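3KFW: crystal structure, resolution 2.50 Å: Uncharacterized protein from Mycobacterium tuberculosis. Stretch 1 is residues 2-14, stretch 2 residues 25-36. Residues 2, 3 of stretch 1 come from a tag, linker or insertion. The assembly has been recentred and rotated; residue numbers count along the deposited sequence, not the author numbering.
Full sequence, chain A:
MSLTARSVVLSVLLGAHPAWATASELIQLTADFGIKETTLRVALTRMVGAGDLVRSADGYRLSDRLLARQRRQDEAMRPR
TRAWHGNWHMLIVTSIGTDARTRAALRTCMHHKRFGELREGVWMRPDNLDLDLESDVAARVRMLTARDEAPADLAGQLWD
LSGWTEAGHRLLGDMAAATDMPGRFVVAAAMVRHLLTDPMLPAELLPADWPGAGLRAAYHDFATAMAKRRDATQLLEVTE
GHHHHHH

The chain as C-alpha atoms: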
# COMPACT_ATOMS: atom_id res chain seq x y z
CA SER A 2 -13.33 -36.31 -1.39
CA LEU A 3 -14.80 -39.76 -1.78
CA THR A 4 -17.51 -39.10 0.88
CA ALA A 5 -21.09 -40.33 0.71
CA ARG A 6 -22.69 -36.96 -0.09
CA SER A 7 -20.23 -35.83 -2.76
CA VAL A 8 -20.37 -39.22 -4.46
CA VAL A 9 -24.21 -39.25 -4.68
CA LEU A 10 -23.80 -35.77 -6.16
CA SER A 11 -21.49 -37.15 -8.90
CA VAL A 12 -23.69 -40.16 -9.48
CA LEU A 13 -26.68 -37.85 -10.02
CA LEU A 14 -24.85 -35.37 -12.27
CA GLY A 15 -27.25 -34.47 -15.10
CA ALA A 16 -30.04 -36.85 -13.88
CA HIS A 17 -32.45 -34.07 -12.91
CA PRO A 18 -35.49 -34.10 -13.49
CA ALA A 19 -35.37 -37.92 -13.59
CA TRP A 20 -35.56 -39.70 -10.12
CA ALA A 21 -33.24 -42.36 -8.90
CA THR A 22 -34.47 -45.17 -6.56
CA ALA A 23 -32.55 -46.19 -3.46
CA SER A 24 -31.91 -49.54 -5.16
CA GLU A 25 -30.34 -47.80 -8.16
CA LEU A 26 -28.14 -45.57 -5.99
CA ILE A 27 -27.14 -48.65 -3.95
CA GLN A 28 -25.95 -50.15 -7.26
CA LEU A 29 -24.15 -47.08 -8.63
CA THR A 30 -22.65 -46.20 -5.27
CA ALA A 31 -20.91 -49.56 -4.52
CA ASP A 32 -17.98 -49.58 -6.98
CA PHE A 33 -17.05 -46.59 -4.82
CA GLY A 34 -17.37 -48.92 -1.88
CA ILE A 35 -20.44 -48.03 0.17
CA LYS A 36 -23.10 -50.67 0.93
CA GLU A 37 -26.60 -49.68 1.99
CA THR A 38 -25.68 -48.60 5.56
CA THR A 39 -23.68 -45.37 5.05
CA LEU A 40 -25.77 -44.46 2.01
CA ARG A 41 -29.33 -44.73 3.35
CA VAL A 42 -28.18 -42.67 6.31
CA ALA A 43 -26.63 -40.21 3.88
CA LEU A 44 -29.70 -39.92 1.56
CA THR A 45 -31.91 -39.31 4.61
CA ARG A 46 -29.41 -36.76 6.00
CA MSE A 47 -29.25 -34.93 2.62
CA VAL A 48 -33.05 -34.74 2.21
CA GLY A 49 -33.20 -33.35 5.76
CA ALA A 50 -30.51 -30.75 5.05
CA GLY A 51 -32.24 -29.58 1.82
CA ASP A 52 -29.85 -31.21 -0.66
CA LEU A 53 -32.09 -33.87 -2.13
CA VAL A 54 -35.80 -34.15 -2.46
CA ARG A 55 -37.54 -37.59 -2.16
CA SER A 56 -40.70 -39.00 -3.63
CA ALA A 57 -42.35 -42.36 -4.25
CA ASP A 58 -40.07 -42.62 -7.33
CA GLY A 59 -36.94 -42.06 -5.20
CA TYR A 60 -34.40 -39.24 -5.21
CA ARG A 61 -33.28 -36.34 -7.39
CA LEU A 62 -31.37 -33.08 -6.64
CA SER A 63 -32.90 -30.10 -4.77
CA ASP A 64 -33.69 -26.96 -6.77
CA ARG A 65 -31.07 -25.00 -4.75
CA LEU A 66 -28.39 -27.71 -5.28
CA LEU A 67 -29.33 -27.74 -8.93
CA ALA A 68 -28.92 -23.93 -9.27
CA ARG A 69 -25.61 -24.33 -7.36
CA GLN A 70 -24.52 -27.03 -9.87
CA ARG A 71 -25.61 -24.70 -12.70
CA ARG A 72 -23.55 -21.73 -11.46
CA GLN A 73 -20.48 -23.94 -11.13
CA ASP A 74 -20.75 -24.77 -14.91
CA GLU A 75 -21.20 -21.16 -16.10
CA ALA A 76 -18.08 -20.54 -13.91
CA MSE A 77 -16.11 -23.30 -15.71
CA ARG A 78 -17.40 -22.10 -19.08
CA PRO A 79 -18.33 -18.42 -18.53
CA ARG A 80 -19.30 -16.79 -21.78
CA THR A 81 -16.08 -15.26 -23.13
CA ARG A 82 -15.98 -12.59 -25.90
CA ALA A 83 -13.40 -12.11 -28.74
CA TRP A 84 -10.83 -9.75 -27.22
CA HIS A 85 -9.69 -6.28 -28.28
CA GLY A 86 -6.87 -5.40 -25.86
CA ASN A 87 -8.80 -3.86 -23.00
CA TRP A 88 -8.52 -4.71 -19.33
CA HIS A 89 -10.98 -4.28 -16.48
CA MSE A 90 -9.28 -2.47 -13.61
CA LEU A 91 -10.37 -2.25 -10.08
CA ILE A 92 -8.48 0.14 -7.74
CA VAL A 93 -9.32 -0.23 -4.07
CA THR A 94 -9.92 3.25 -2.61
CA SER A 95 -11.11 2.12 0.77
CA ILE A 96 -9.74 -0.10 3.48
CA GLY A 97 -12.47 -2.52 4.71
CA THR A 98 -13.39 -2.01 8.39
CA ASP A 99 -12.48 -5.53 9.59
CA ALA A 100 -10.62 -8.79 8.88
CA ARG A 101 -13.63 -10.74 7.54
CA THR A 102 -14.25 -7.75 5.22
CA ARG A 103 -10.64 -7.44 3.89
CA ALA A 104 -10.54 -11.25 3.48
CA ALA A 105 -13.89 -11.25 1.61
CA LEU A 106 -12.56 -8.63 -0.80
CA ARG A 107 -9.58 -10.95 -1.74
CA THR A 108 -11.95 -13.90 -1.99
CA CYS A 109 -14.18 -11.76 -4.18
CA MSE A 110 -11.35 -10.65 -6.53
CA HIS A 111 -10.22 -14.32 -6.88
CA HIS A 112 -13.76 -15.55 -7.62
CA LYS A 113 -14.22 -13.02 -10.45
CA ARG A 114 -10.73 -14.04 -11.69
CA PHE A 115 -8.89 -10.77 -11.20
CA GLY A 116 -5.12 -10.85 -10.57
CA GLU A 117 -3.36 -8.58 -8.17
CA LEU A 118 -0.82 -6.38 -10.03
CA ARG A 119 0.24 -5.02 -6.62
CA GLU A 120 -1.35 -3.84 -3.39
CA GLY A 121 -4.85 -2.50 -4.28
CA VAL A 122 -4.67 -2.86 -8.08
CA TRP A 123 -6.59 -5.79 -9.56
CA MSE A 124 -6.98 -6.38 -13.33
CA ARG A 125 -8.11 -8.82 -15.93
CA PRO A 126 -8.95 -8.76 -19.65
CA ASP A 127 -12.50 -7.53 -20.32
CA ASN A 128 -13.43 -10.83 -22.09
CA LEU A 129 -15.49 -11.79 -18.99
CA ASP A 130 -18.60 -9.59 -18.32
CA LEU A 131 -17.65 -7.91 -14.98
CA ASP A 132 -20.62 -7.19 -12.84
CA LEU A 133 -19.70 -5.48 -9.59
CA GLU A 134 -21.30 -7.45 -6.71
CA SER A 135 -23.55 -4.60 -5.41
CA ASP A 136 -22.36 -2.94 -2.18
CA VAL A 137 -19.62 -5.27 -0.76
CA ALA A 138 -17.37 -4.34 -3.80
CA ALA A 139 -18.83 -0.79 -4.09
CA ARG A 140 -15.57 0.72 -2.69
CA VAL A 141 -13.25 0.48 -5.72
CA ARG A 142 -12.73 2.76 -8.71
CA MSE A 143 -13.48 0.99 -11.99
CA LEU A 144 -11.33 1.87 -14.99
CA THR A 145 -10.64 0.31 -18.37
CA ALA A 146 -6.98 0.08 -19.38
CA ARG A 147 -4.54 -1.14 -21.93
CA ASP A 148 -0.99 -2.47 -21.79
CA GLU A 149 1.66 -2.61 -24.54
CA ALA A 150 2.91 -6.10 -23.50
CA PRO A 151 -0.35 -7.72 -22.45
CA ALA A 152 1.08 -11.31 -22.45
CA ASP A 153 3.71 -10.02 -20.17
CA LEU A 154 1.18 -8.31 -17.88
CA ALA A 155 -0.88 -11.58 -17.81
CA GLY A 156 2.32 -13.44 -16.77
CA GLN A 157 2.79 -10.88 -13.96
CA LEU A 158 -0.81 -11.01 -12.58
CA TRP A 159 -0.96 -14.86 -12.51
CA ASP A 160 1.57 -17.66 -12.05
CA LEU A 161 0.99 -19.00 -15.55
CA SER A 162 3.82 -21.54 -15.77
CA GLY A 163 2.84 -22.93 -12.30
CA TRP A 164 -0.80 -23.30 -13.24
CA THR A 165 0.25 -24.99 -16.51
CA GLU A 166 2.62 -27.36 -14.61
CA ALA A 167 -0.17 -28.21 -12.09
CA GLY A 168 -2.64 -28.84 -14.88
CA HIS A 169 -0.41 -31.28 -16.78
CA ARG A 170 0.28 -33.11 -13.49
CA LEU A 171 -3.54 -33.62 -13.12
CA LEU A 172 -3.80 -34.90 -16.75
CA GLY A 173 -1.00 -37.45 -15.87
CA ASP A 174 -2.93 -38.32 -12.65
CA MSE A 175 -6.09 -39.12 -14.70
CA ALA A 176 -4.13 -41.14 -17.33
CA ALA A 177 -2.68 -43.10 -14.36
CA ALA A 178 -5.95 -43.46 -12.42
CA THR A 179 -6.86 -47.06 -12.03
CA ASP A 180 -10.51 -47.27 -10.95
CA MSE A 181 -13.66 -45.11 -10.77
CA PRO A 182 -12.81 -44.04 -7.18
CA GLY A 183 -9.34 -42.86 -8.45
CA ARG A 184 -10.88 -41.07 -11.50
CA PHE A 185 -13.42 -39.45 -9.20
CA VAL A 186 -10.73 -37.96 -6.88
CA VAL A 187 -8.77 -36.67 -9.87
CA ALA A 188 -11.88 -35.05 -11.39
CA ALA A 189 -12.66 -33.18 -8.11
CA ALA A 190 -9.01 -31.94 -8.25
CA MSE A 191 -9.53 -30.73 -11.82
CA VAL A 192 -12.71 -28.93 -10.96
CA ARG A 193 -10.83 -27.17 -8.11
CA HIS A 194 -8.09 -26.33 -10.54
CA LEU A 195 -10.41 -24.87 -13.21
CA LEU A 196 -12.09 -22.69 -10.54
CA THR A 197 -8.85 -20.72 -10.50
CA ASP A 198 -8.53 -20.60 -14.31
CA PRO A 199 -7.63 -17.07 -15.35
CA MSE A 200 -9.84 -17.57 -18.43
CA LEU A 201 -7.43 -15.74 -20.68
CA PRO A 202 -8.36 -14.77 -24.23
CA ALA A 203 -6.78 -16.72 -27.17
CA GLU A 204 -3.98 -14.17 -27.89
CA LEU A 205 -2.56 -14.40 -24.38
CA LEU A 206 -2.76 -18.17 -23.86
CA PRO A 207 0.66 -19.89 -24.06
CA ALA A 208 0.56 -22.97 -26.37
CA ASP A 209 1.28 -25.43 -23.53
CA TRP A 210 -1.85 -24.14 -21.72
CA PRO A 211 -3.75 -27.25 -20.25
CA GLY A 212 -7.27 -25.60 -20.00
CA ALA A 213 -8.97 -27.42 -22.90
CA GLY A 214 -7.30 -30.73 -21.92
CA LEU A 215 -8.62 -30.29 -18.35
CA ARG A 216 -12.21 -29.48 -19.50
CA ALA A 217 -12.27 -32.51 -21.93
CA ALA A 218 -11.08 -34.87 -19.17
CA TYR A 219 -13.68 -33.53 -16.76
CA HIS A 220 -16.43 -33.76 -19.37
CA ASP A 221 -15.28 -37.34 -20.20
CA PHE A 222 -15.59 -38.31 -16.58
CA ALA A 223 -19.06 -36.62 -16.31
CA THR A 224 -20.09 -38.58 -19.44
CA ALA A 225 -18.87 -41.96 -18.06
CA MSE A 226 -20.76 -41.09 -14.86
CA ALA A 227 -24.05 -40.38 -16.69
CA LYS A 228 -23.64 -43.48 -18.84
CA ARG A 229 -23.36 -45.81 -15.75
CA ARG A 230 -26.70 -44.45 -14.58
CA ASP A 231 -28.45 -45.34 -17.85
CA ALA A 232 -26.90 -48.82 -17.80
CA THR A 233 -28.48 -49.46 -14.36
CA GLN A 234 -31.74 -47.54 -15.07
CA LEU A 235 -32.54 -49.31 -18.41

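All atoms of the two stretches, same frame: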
# COMPACT_ATOMS: atom_id res chain seq x y z
N SER A 2 -12.56 -35.75 -2.58
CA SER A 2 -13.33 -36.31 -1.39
C SER A 2 -14.29 -37.40 -1.81
O SER A 2 -15.26 -37.15 -2.53
CB SER A 2 -14.05 -35.21 -0.61
OG SER A 2 -13.13 -34.56 0.25
N LEU A 3 -14.02 -38.61 -1.36
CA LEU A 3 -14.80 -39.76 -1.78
C LEU A 3 -15.77 -40.02 -0.64
O LEU A 3 -15.77 -41.12 -0.09
CB LEU A 3 -13.85 -40.94 -1.96
CG LEU A 3 -14.04 -42.25 -2.73
CD1 LEU A 3 -14.29 -42.02 -4.21
CD2 LEU A 3 -12.77 -43.16 -2.49
N THR A 4 -16.60 -39.02 -0.29
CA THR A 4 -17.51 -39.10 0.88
C THR A 4 -18.88 -39.28 0.35
O THR A 4 -19.15 -38.80 -0.74
CB THR A 4 -17.49 -37.83 1.81
OG1 THR A 4 -18.33 -36.79 1.27
CG2 THR A 4 -16.07 -37.33 2.05
N ALA A 5 -19.74 -39.94 1.13
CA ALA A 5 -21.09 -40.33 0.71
C ALA A 5 -21.88 -39.25 -0.05
O ALA A 5 -22.36 -39.49 -1.14
CB ALA A 5 -21.89 -40.85 1.91
N ARG A 6 -21.99 -38.06 0.53
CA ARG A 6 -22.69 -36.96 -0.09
C ARG A 6 -22.12 -36.56 -1.47
O ARG A 6 -22.84 -36.55 -2.48
CB ARG A 6 -22.72 -35.76 0.88
CG ARG A 6 -22.99 -34.47 0.14
CD ARG A 6 -23.39 -33.29 0.97
NE ARG A 6 -23.09 -32.13 0.13
CZ ARG A 6 -23.76 -30.99 0.13
NH1 ARG A 6 -24.79 -30.83 0.94
NH2 ARG A 6 -23.38 -30.01 -0.69
N SER A 7 -20.83 -36.27 -1.52
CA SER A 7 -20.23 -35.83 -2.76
C SER A 7 -20.22 -36.94 -3.83
O SER A 7 -20.27 -36.63 -5.03
CB SER A 7 -18.88 -35.16 -2.54
OG SER A 7 -17.82 -36.07 -2.70
N VAL A 8 -20.19 -38.20 -3.43
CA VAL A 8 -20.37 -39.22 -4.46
C VAL A 8 -21.80 -39.43 -4.94
O VAL A 8 -21.95 -39.78 -6.13
CB VAL A 8 -19.67 -40.58 -4.24
CG1 VAL A 8 -18.66 -40.59 -3.05
CG2 VAL A 8 -20.67 -41.73 -4.20
N VAL A 9 -22.84 -39.24 -4.10
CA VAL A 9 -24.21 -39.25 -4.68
C VAL A 9 -24.41 -38.02 -5.55
O VAL A 9 -25.07 -38.11 -6.56
CB VAL A 9 -25.45 -39.53 -3.72
CG1 VAL A 9 -25.03 -40.30 -2.47
CG2 VAL A 9 -26.26 -38.27 -3.38
N LEU A 10 -23.78 -36.89 -5.21
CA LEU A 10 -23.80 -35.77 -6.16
C LEU A 10 -23.27 -36.16 -7.55
O LEU A 10 -23.95 -35.94 -8.53
CB LEU A 10 -23.10 -34.51 -5.64
CG LEU A 10 -23.83 -33.78 -4.49
CD1 LEU A 10 -23.16 -32.39 -4.17
CD2 LEU A 10 -25.33 -33.63 -4.74
N SER A 11 -22.07 -36.73 -7.62
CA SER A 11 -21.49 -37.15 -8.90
C SER A 11 -22.33 -38.19 -9.60
O SER A 11 -22.48 -38.15 -10.79
CB SER A 11 -20.09 -37.65 -8.71
OG SER A 11 -19.21 -36.53 -8.69
N VAL A 12 -22.90 -39.12 -8.86
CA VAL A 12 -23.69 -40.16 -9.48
C VAL A 12 -24.99 -39.58 -10.09
O VAL A 12 -25.50 -40.08 -11.10
CB VAL A 12 -23.94 -41.32 -8.47
CG1 VAL A 12 -24.96 -42.30 -8.99
CG2 VAL A 12 -22.58 -42.05 -8.15
N LEU A 13 -25.50 -38.51 -9.49
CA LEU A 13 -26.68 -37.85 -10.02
C LEU A 13 -26.43 -36.73 -11.04
O LEU A 13 -27.35 -36.22 -11.64
CB LEU A 13 -27.65 -37.41 -8.87
CG LEU A 13 -28.10 -38.59 -7.98
CD1 LEU A 13 -28.81 -38.12 -6.75
CD2 LEU A 13 -29.00 -39.53 -8.81
N LEU A 14 -25.19 -36.37 -11.25
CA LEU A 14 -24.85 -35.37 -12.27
C LEU A 14 -25.64 -35.56 -13.58
O LEU A 14 -25.56 -36.62 -14.26
CB LEU A 14 -23.34 -35.42 -12.50
CG LEU A 14 -22.52 -34.13 -12.44
CD1 LEU A 14 -22.85 -33.24 -11.23
CD2 LEU A 14 -21.02 -34.54 -12.40
N GLU A 25 -31.20 -48.19 -7.04
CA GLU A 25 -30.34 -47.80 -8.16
C GLU A 25 -29.07 -47.11 -7.64
O GLU A 25 -27.96 -47.40 -8.09
CB GLU A 25 -31.12 -46.93 -9.17
CG GLU A 25 -32.23 -47.68 -9.97
CD GLU A 25 -33.39 -46.74 -10.42
OE1 GLU A 25 -33.33 -45.49 -10.22
OE2 GLU A 25 -34.39 -47.24 -10.96
N LEU A 26 -29.25 -46.22 -6.67
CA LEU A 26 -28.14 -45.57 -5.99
C LEU A 26 -27.30 -46.59 -5.23
O LEU A 26 -26.09 -46.50 -5.25
CB LEU A 26 -28.63 -44.43 -5.08
CG LEU A 26 -29.35 -43.22 -5.77
CD1 LEU A 26 -29.99 -42.25 -4.81
CD2 LEU A 26 -28.38 -42.46 -6.62
N ILE A 27 -27.93 -47.57 -4.59
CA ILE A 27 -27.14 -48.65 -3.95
C ILE A 27 -26.21 -49.29 -4.99
O ILE A 27 -25.03 -49.51 -4.71
CB ILE A 27 -28.01 -49.74 -3.25
CG1 ILE A 27 -28.56 -49.23 -1.92
CG2 ILE A 27 -27.19 -50.99 -2.99
CD1 ILE A 27 -29.89 -49.95 -1.46
N GLN A 28 -26.73 -49.55 -6.18
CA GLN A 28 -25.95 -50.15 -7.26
C GLN A 28 -24.84 -49.26 -7.81
O GLN A 28 -23.72 -49.70 -7.98
CB GLN A 28 -26.88 -50.64 -8.37
CG GLN A 28 -27.75 -51.78 -7.88
CD GLN A 28 -28.82 -52.20 -8.87
OE1 GLN A 28 -28.69 -53.24 -9.53
NE2 GLN A 28 -29.92 -51.42 -8.97
N LEU A 29 -25.13 -47.99 -8.05
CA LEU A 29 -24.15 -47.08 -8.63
C LEU A 29 -23.12 -46.61 -7.61
O LEU A 29 -22.04 -46.12 -7.97
CB LEU A 29 -24.87 -45.86 -9.20
CG LEU A 29 -25.75 -46.12 -10.43
CD1 LEU A 29 -27.00 -45.18 -10.56
CD2 LEU A 29 -24.85 -46.05 -11.66
N THR A 30 -23.45 -46.76 -6.34
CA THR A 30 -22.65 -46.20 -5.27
C THR A 30 -21.60 -47.16 -4.71
O THR A 30 -20.75 -46.75 -3.92
CB THR A 30 -23.58 -45.71 -4.14
OG1 THR A 30 -22.95 -44.67 -3.40
CG2 THR A 30 -23.96 -46.86 -3.18
N ALA A 31 -21.65 -48.43 -5.14
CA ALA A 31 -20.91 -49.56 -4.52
C ALA A 31 -19.50 -49.82 -5.08
O ALA A 31 -18.61 -50.33 -4.39
CB ALA A 31 -21.74 -50.85 -4.60
N ASP A 32 -19.30 -49.49 -6.35
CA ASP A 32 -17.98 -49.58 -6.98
C ASP A 32 -17.09 -48.53 -6.32
O ASP A 32 -15.88 -48.54 -6.48
CB ASP A 32 -18.10 -49.30 -8.47
CG ASP A 32 -19.47 -49.74 -9.07
OD1 ASP A 32 -20.60 -49.38 -8.54
OD2 ASP A 32 -19.39 -50.47 -10.09
N PHE A 33 -17.73 -47.62 -5.58
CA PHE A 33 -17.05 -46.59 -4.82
C PHE A 33 -16.89 -47.05 -3.40
O PHE A 33 -16.14 -46.46 -2.62
CB PHE A 33 -17.84 -45.31 -4.80
CG PHE A 33 -17.87 -44.58 -6.10
CD1 PHE A 33 -18.89 -44.82 -7.02
CD2 PHE A 33 -16.94 -43.60 -6.38
CE1 PHE A 33 -18.97 -44.12 -8.19
CE2 PHE A 33 -16.99 -42.89 -7.57
CZ PHE A 33 -18.03 -43.15 -8.48
N GLY A 34 -17.63 -48.11 -3.06
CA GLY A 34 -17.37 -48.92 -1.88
C GLY A 34 -18.26 -48.63 -0.69
O GLY A 34 -17.82 -48.71 0.45
N ILE A 35 -19.52 -48.29 -0.94
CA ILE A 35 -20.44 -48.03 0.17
C ILE A 35 -21.79 -48.74 0.08
O ILE A 35 -22.70 -48.29 -0.63
CB ILE A 35 -20.55 -46.52 0.54
CG1 ILE A 35 -19.90 -45.65 -0.55
CG2 ILE A 35 -19.85 -46.29 1.91
CD1 ILE A 35 -20.33 -44.19 -0.55
N LYS A 36 -21.88 -49.87 0.79
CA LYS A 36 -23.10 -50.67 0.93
C LYS A 36 -24.19 -49.81 1.53
O LYS A 36 -23.93 -48.71 2.04
CB LYS A 36 -22.84 -51.88 1.85

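No hydrogen bond or salt bridge joins these two stretches; the contact is made by apolar packing, and one of its outermost pieces is not natural sequence. Leu 3 comes from an expression tag, yet its CD1 lies 3.8 Å from CD2 of Phe 33, and 42 Å² of the residue is covered by stretch 2. Its CA-to-CB bond points sideways; the t, p rotamer (chi1 -161°, chi2 60°) brings the end of the side chain nearer, to the edge of the ring and close to its plane.

The frame is set by two helices, 5-13 and the one that includes 25-30, whose axes approach to 10.5 Å with 102° between their N-to-C directions. Helices crossing so steeply cannot run side by side for long. Val 12 meets Leu 26 and Leu 29, its CA 7.0 Å from CA of Leu 29, while Leu 3 and Ala 5 meet Phe 33 and Ile 35 further along stretch 2. The total surface buried, both sides summed, is 471 Å².

Phe 33 contributes the most, with 80 Å² covered. Its CA-to-CB bond points toward stretch 1, and chi1 of -71° (m) with chi2 of 91° sets the ring among three aliphatic side chains. Val 8 lies over one face, its CG2 4.4 Å from CG of Phe 33; Leu 3 is at the edge; and Val 12 approaches obliquely, CG2 to CE1 of Phe 33 being 4.2 Å. A flat, wide ring suits this place because it reaches residues from both ends of stretch 1.

Val 8 and Val 12 are one helical turn apart, linked by the backbone bond from Val 12 N to Val 8 O (3.0 Å), and both point toward stretch 2. Short branched side chains let each meet several partners while the backbones stay near. Val 12, with 76 Å² covered and chi1 at 170° (t), places CG1 3.6 Å from CB of Leu 29 and 4.2 Å from CD2 of Leu 26, while CG2 faces the phenylalanine. Val 8 CG2 also comes within 3.8 Å of OG1 of Thr 30 and 4.4 Å of CD1 of Ile 35; the approach to Thr 30 is a carbon-to-oxygen contact.

At the far end, Leu 26 and Leu 13, both m, t rotamers, meet through their CD2 atoms at 3.7 Å. Leu 26 points toward stretch 1, whereas Leu 13 starts sideways and relies on its length to bring its end nearer. At the other end Ala 5 sits 7.7 Å from Ile 35, CA to CA, and CD1 of Ile 35 packs by its backbone: 4.1 Å from CA of Ala 5 and 4.4 Å from its CB.

Gly 34 leads from Phe 33 to Ile 35 without touching stretch 1. At its phi/psi of 101°/35°, a CB would jam against the carbonyl O of Phe 33, so the backbone itself calls for glycine here.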